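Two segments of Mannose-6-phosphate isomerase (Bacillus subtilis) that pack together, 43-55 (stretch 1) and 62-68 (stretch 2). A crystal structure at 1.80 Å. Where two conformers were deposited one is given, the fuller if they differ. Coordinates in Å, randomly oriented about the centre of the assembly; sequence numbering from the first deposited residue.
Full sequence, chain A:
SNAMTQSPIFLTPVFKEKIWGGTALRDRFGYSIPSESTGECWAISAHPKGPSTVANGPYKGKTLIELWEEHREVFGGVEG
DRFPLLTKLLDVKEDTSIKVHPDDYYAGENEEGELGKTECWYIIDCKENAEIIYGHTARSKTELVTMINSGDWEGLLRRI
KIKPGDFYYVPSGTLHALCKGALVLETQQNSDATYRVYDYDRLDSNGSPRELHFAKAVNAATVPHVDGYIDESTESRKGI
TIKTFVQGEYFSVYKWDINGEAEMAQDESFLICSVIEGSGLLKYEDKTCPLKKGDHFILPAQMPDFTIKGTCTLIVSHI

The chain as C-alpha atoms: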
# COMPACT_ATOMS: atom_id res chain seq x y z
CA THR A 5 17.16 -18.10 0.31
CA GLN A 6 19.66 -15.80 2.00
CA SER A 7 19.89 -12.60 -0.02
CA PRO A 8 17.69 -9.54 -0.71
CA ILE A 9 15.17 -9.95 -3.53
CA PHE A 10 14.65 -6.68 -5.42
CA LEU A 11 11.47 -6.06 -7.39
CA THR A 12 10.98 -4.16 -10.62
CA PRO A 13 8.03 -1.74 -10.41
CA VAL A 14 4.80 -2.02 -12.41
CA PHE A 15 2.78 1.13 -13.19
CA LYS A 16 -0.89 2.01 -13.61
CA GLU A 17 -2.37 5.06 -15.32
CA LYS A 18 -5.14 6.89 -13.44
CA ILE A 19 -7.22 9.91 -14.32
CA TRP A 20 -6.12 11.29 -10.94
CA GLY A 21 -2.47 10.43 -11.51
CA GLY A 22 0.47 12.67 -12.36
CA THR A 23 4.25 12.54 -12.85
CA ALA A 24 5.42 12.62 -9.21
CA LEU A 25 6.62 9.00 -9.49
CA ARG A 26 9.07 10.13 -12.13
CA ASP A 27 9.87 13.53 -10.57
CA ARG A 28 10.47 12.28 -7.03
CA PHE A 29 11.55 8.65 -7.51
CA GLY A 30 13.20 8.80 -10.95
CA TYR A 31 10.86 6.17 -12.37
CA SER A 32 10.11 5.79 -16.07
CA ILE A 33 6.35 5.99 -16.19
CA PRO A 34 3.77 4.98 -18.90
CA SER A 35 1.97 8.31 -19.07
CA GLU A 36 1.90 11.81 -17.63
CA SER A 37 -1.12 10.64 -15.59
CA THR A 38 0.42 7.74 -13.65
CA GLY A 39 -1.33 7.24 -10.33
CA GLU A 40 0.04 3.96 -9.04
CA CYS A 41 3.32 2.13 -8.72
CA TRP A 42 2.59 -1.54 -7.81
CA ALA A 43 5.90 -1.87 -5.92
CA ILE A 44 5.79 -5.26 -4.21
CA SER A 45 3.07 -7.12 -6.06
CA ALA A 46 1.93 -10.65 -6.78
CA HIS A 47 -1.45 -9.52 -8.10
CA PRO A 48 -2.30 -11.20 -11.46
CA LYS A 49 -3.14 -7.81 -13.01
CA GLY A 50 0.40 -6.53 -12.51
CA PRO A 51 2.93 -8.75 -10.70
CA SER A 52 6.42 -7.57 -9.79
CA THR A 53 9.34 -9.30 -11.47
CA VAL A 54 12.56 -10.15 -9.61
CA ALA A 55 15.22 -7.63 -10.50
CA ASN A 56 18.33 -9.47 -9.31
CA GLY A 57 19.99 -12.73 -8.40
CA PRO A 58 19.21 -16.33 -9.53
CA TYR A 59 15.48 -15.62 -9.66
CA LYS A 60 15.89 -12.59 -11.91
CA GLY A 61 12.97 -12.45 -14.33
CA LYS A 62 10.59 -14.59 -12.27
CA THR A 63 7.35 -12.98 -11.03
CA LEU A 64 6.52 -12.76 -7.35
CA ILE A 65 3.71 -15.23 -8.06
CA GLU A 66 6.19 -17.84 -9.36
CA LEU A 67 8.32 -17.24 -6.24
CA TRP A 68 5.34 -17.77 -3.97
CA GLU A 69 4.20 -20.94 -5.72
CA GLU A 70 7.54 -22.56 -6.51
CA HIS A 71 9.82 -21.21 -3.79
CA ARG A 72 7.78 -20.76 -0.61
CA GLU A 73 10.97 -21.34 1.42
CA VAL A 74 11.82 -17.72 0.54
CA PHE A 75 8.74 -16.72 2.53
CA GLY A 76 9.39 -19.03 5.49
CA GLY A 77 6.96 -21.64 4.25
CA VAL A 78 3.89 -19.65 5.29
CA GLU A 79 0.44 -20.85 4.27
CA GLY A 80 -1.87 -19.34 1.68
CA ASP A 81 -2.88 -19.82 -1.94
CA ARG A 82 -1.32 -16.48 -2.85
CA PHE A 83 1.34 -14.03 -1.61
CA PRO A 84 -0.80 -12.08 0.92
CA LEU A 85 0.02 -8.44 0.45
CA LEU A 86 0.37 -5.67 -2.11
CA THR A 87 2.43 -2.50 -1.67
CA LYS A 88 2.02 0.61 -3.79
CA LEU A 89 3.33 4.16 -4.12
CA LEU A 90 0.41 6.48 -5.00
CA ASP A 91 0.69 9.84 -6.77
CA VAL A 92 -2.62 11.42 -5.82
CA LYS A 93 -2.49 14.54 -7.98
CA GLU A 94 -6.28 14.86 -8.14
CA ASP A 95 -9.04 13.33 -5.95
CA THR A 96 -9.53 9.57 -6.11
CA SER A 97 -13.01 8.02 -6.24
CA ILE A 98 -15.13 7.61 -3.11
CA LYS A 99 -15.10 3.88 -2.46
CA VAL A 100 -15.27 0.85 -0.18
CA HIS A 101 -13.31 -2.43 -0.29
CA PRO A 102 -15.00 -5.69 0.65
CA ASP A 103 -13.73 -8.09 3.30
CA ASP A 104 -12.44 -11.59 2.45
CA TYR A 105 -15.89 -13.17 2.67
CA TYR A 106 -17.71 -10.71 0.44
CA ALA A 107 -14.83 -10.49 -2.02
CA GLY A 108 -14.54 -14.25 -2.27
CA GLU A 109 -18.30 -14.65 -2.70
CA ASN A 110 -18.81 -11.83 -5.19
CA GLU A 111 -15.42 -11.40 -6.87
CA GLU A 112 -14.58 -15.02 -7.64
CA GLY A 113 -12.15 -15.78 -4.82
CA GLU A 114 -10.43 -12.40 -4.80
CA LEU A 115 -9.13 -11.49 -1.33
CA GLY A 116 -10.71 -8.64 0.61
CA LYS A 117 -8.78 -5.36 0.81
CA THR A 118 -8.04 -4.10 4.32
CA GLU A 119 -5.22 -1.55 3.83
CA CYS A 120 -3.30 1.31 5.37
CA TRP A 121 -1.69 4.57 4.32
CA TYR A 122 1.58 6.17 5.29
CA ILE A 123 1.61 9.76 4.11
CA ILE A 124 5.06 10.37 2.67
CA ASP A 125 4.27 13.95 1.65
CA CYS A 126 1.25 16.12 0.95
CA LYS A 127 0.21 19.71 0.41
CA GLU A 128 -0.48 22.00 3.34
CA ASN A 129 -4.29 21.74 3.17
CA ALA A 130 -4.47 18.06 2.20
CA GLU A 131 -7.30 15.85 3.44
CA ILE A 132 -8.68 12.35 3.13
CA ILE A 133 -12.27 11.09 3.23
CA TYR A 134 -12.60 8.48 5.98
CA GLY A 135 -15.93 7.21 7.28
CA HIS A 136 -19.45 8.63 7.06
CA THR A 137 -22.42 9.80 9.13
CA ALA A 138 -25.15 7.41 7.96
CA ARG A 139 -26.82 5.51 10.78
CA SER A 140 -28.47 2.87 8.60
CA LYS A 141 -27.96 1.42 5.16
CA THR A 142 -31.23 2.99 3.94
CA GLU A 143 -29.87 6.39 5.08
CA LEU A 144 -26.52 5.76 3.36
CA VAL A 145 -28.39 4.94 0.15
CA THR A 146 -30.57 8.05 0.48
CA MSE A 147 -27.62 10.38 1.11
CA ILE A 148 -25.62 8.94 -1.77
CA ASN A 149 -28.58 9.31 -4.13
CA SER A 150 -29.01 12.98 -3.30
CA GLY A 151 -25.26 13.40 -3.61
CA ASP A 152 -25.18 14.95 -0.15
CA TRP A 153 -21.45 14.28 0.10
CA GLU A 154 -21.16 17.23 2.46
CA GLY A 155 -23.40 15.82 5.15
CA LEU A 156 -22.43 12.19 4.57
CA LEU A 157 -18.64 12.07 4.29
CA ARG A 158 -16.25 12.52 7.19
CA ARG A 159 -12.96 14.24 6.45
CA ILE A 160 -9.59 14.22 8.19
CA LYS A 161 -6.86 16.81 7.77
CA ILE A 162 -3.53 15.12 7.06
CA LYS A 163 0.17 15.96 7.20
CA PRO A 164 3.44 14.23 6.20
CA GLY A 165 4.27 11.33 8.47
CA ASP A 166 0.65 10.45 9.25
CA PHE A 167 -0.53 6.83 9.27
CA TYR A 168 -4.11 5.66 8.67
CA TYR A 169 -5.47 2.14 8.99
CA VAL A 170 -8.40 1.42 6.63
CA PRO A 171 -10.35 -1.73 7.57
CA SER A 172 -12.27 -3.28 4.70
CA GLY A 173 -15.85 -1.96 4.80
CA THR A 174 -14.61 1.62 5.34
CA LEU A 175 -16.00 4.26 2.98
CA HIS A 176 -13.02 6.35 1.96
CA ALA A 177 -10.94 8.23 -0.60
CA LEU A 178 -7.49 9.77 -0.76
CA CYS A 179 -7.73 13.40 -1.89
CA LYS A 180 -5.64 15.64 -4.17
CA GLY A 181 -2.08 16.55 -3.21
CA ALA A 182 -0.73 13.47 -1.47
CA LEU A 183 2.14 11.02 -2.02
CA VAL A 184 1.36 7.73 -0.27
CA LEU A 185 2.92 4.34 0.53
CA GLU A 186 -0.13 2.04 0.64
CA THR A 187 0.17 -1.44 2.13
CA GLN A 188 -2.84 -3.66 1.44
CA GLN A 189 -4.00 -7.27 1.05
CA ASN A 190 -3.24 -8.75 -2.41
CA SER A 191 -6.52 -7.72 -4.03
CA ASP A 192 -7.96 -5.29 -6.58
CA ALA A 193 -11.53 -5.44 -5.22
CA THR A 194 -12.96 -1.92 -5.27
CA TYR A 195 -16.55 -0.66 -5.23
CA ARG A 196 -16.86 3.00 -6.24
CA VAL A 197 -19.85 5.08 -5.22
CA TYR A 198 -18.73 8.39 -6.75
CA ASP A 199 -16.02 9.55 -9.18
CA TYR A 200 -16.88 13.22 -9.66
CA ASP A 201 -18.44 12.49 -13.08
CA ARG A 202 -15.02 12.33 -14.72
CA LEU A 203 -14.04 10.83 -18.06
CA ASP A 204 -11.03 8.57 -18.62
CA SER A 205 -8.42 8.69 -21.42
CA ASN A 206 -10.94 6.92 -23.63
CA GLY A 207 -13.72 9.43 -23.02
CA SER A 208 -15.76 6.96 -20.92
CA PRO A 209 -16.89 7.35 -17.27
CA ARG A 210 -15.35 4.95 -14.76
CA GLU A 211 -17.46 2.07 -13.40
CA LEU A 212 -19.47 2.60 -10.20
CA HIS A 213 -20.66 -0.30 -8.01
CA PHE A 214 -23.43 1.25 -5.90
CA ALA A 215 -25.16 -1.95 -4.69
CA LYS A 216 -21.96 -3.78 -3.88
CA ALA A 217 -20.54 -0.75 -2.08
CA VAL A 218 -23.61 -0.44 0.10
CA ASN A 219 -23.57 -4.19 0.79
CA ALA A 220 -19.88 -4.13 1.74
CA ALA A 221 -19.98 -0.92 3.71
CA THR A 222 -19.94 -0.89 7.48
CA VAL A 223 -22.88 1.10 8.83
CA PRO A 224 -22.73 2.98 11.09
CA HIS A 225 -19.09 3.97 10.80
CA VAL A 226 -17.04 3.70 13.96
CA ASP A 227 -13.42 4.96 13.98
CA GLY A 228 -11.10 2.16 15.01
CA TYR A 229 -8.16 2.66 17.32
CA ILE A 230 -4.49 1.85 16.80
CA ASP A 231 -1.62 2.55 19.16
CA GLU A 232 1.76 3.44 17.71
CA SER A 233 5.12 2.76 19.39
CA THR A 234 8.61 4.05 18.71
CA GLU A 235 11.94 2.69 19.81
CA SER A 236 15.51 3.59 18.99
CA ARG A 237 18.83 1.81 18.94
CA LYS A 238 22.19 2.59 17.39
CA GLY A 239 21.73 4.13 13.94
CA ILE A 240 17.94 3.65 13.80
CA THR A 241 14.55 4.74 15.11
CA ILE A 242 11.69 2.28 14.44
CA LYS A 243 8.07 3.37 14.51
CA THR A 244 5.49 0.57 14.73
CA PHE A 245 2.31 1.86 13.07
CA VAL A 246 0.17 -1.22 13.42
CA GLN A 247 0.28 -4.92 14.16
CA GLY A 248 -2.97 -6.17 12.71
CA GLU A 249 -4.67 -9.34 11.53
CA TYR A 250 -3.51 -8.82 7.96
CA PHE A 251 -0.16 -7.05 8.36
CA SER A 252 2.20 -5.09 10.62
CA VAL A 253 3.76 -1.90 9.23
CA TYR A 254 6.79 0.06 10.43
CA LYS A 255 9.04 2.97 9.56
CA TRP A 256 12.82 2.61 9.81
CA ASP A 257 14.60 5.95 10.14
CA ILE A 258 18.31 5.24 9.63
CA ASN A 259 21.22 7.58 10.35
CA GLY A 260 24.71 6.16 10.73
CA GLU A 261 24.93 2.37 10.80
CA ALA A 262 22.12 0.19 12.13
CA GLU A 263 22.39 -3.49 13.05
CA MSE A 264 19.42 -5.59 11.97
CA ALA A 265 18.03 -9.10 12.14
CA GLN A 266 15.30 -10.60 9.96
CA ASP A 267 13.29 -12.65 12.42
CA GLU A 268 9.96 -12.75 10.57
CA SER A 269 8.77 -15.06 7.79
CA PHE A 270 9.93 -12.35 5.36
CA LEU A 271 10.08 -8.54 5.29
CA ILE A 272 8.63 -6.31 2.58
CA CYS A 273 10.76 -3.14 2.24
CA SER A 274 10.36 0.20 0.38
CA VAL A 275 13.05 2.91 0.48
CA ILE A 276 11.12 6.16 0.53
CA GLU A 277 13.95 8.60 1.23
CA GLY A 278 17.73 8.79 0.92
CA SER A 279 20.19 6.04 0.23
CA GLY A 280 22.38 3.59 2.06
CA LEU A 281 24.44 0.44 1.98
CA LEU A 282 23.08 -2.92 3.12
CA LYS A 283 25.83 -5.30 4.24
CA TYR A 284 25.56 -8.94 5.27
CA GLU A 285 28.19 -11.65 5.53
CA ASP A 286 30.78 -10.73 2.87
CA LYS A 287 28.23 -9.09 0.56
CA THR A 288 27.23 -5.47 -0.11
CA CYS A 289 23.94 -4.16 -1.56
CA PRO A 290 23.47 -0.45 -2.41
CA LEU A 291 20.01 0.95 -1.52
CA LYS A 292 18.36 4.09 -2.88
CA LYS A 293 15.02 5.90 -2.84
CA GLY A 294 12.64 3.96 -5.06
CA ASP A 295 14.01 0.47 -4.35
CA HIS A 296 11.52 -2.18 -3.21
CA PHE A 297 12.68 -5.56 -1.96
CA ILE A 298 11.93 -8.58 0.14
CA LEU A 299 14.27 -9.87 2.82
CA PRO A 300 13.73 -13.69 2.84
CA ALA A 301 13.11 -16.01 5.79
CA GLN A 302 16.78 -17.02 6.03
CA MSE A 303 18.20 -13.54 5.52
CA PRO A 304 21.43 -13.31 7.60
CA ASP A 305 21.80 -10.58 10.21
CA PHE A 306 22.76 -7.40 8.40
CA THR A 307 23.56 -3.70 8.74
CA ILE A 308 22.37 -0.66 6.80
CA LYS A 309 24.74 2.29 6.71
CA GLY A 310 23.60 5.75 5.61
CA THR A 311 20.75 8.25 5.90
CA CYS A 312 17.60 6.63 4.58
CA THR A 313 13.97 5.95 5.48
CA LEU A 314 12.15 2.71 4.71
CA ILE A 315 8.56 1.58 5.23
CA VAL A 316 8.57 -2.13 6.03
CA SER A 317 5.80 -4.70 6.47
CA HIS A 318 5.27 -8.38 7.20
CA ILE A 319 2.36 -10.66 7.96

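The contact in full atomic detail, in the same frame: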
# COMPACT_ATOMS: atom_id res chain seq x y z
N ALA A 43 4.51 -1.69 -6.36
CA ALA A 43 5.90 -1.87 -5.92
C ALA A 43 6.32 -3.26 -5.45
O ALA A 43 7.37 -3.76 -5.84
CB ALA A 43 6.18 -0.82 -4.81
N ILE A 44 5.53 -3.86 -4.59
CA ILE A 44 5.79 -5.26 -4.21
C ILE A 44 4.42 -5.86 -4.53
O ILE A 44 3.44 -5.66 -3.82
CB ILE A 44 6.13 -5.43 -2.72
CG1 ILE A 44 7.48 -4.74 -2.41
CG2 ILE A 44 6.28 -6.94 -2.40
CD1 ILE A 44 7.35 -3.33 -1.75
N SER A 45 4.35 -6.59 -5.64
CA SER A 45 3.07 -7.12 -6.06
C SER A 45 3.10 -8.53 -6.60
O SER A 45 4.03 -8.89 -7.32
CB SER A 45 2.50 -6.21 -7.17
OG SER A 45 1.44 -6.83 -7.93
N ALA A 46 2.10 -9.32 -6.23
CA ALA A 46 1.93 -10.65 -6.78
C ALA A 46 0.50 -10.69 -7.35
O ALA A 46 -0.08 -11.76 -7.58
CB ALA A 46 2.10 -11.73 -5.72
N HIS A 47 -0.09 -9.52 -7.57
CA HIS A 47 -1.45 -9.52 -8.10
C HIS A 47 -1.38 -9.87 -9.59
O HIS A 47 -0.53 -9.35 -10.31
CB HIS A 47 -2.14 -8.16 -7.91
CG HIS A 47 -3.62 -8.24 -8.08
ND1 HIS A 47 -4.23 -8.27 -9.32
CD2 HIS A 47 -4.61 -8.40 -7.17
CE1 HIS A 47 -5.53 -8.46 -9.16
NE2 HIS A 47 -5.79 -8.55 -7.86
N PRO A 48 -2.26 -10.78 -10.05
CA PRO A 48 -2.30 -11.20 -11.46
C PRO A 48 -2.36 -10.05 -12.47
O PRO A 48 -1.80 -10.14 -13.56
CB PRO A 48 -3.54 -12.09 -11.52
CG PRO A 48 -3.63 -12.68 -10.14
CD PRO A 48 -3.28 -11.47 -9.25
N LYS A 49 -3.03 -8.96 -12.11
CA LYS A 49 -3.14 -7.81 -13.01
C LYS A 49 -1.87 -6.97 -13.17
O LYS A 49 -1.81 -6.06 -13.99
CB LYS A 49 -4.29 -6.91 -12.56
CG LYS A 49 -5.67 -7.52 -12.75
CD LYS A 49 -6.74 -6.51 -12.36
CE LYS A 49 -8.16 -7.10 -12.47
NZ LYS A 49 -9.21 -6.14 -11.97
N GLY A 50 -0.84 -7.27 -12.38
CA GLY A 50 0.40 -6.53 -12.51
C GLY A 50 1.43 -7.02 -11.52
O GLY A 50 1.76 -6.29 -10.59
N PRO A 51 1.94 -8.26 -11.67
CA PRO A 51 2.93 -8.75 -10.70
C PRO A 51 4.35 -8.21 -10.89
O PRO A 51 4.78 -7.92 -12.03
CB PRO A 51 2.87 -10.27 -10.89
CG PRO A 51 2.62 -10.40 -12.40
CD PRO A 51 1.59 -9.29 -12.67
N SER A 52 5.05 -8.04 -9.77
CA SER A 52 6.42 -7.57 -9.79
C SER A 52 7.30 -8.67 -10.34
O SER A 52 7.00 -9.84 -10.17
CB SER A 52 6.91 -7.26 -8.37
OG SER A 52 6.06 -6.33 -7.71
N THR A 53 8.40 -8.30 -10.97
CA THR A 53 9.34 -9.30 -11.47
C THR A 53 10.62 -9.11 -10.68
O THR A 53 10.97 -7.99 -10.33
CB THR A 53 9.63 -9.11 -12.97
OG1 THR A 53 10.00 -7.75 -13.21
CG2 THR A 53 8.40 -9.42 -13.80
N VAL A 54 11.30 -10.21 -10.36
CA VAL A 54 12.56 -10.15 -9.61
C VAL A 54 13.61 -9.45 -10.45
O VAL A 54 13.85 -9.79 -11.62
CB VAL A 54 13.03 -11.55 -9.25
CG1 VAL A 54 14.37 -11.48 -8.53
CG2 VAL A 54 11.98 -12.24 -8.40
N ALA A 55 14.24 -8.46 -9.84
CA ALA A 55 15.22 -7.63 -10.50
C ALA A 55 16.66 -8.09 -10.41
O ALA A 55 17.51 -7.61 -11.16
CB ALA A 55 15.10 -6.18 -9.97
N LYS A 62 11.76 -13.91 -12.80
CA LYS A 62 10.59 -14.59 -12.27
C LYS A 62 9.61 -13.59 -11.65
O LYS A 62 10.03 -12.54 -11.17
CB LYS A 62 11.02 -15.62 -11.23
CG LYS A 62 11.86 -16.76 -11.84
CD LYS A 62 11.89 -17.96 -10.93
CE LYS A 62 12.68 -19.13 -11.55
NZ LYS A 62 12.12 -19.61 -12.85
N THR A 63 8.32 -13.90 -11.64
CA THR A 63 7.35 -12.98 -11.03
C THR A 63 7.23 -13.36 -9.57
O THR A 63 7.61 -14.46 -9.17
CB THR A 63 5.94 -13.09 -11.62
OG1 THR A 63 5.39 -14.39 -11.29
CG2 THR A 63 5.94 -12.88 -13.12
N LEU A 64 6.67 -12.46 -8.76
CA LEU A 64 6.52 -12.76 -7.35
C LEU A 64 5.55 -13.92 -7.19
O LEU A 64 5.64 -14.66 -6.23
CB LEU A 64 6.01 -11.54 -6.58
CG LEU A 64 6.06 -11.63 -5.06
CD1 LEU A 64 7.47 -12.01 -4.58
CD2 LEU A 64 5.67 -10.26 -4.47
N ILE A 65 4.64 -14.10 -8.16
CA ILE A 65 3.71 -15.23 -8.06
C ILE A 65 4.49 -16.55 -8.19
O ILE A 65 4.26 -17.50 -7.44
CB ILE A 65 2.62 -15.17 -9.17
CG1 ILE A 65 1.78 -13.89 -8.99
CG2 ILE A 65 1.75 -16.44 -9.12
CD1 ILE A 65 0.84 -13.56 -10.14
N GLU A 66 5.39 -16.62 -9.17
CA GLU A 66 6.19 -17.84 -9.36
C GLU A 66 7.04 -18.11 -8.11
O GLU A 66 7.25 -19.26 -7.73
CB GLU A 66 7.07 -17.71 -10.62
CG GLU A 66 7.96 -18.93 -10.86
CD GLU A 66 8.53 -18.99 -12.27
OE1 GLU A 66 9.36 -19.88 -12.54
OE2 GLU A 66 8.13 -18.15 -13.12
N LEU A 67 7.54 -17.06 -7.47
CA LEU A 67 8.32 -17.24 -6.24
C LEU A 67 7.42 -17.81 -5.15
O LEU A 67 7.78 -18.76 -4.45
CB LEU A 67 8.91 -15.91 -5.78
CG LEU A 67 10.26 -15.51 -6.34
CD1 LEU A 67 10.83 -14.39 -5.47
CD2 LEU A 67 11.21 -16.71 -6.31
N TRP A 68 6.23 -17.25 -5.01
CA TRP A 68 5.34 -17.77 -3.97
C TRP A 68 4.95 -19.24 -4.21
O TRP A 68 4.95 -20.06 -3.29
CB TRP A 68 4.06 -16.93 -3.91
CG TRP A 68 3.12 -17.38 -2.87
CD1 TRP A 68 1.99 -18.16 -3.02
CD2 TRP A 68 3.17 -17.01 -1.50
NE1 TRP A 68 1.33 -18.27 -1.82
CE2 TRP A 68 2.03 -17.58 -0.87
CE3 TRP A 68 4.06 -16.25 -0.74
CZ2 TRP A 68 1.77 -17.39 0.49
CZ3 TRP A 68 3.79 -16.07 0.62
CH2 TRP A 68 2.66 -16.64 1.21

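Leu-64, Ile-65 and Val-54 cover the most surface in this contact, and each sits close to a point where the backbones meet. The backbones pair at a single beta bridge between Thr-53 and Thr-63, whose CA atoms are 4.2 Å apart. Two hydrogen bonds frame it. Val-54 N donates to Lys-62 O at 2.8 Å and is nearly straight, with an angle of 170° at the hydrogen. Leu-64 N donates to Ser-52 O at 3.0 Å and is more bent, at 143°. The same two carbonyls also receive CA-H...O contacts: Thr-63 CA lies 3.3 Å from Ser-52 O, and Thr-53 CA lies 3.3 Å from Lys-62 O.

After the bridge, stretch 2 turns into a helix. Thr-63 is its N-cap. Glu-66 N donates to Thr-63 OG1 at 3.1 Å, which satisfies an amide that has no helical carbonyl before it. Lys-62 NZ forms a salt bridge with Glu-66 OE1 at 2.8 Å, within stretch 2.

Leu-64, in the first turn of the helix, has the largest covered area. Its CA-to-CB bond points toward stretch 1. Leu-64 CB is 4.0 Å from Ala-46 CB and 3.4 Å from Ser-45 O. Further out, Leu-64 CD2 meets Ile-44 CG2 at 4.0 Å. The pairing is apolar, and Leu-64 also anchors the backbone through its amide.

Ile-65 comes next. Its CA-to-CB bond points sideways, but the end of the side chain comes nearer to stretch 1. Ile-65 CG1 is 3.9 Å from Ala-46 CB and 3.2 Å from Ala-46 O. Ile-65 CD1 reaches Pro-51 CB at 3.9 Å and Pro-48 CA at 4.1 Å. The small side chain of Ala-46 thus touches both Leu-64 and Ile-65.

Val-54 combines its backbone bond with an apolar contact. Val-54 CG2 packs against Leu-67 CD1 at 3.8 Å, one helical turn beyond the cap.

Stretch 1 is folded back on itself, so that residues on both sides of its turn can meet the helix. A type I turn runs from His-47 to Gly-50, with Gly-50 N bonded to His-47 O at 3.0 Å. Ser-52 N donates to Ser-45 O at 2.8 Å, and Ser-45 N donates to Ser-52 OG at 2.7 Å. Ser-45 OG donates to Gly-50 O at 2.7 Å and accepts from His-47 N at 3.1 Å. These bonds tie Ala-46 and Pro-51 into one compact loop against Ile-65.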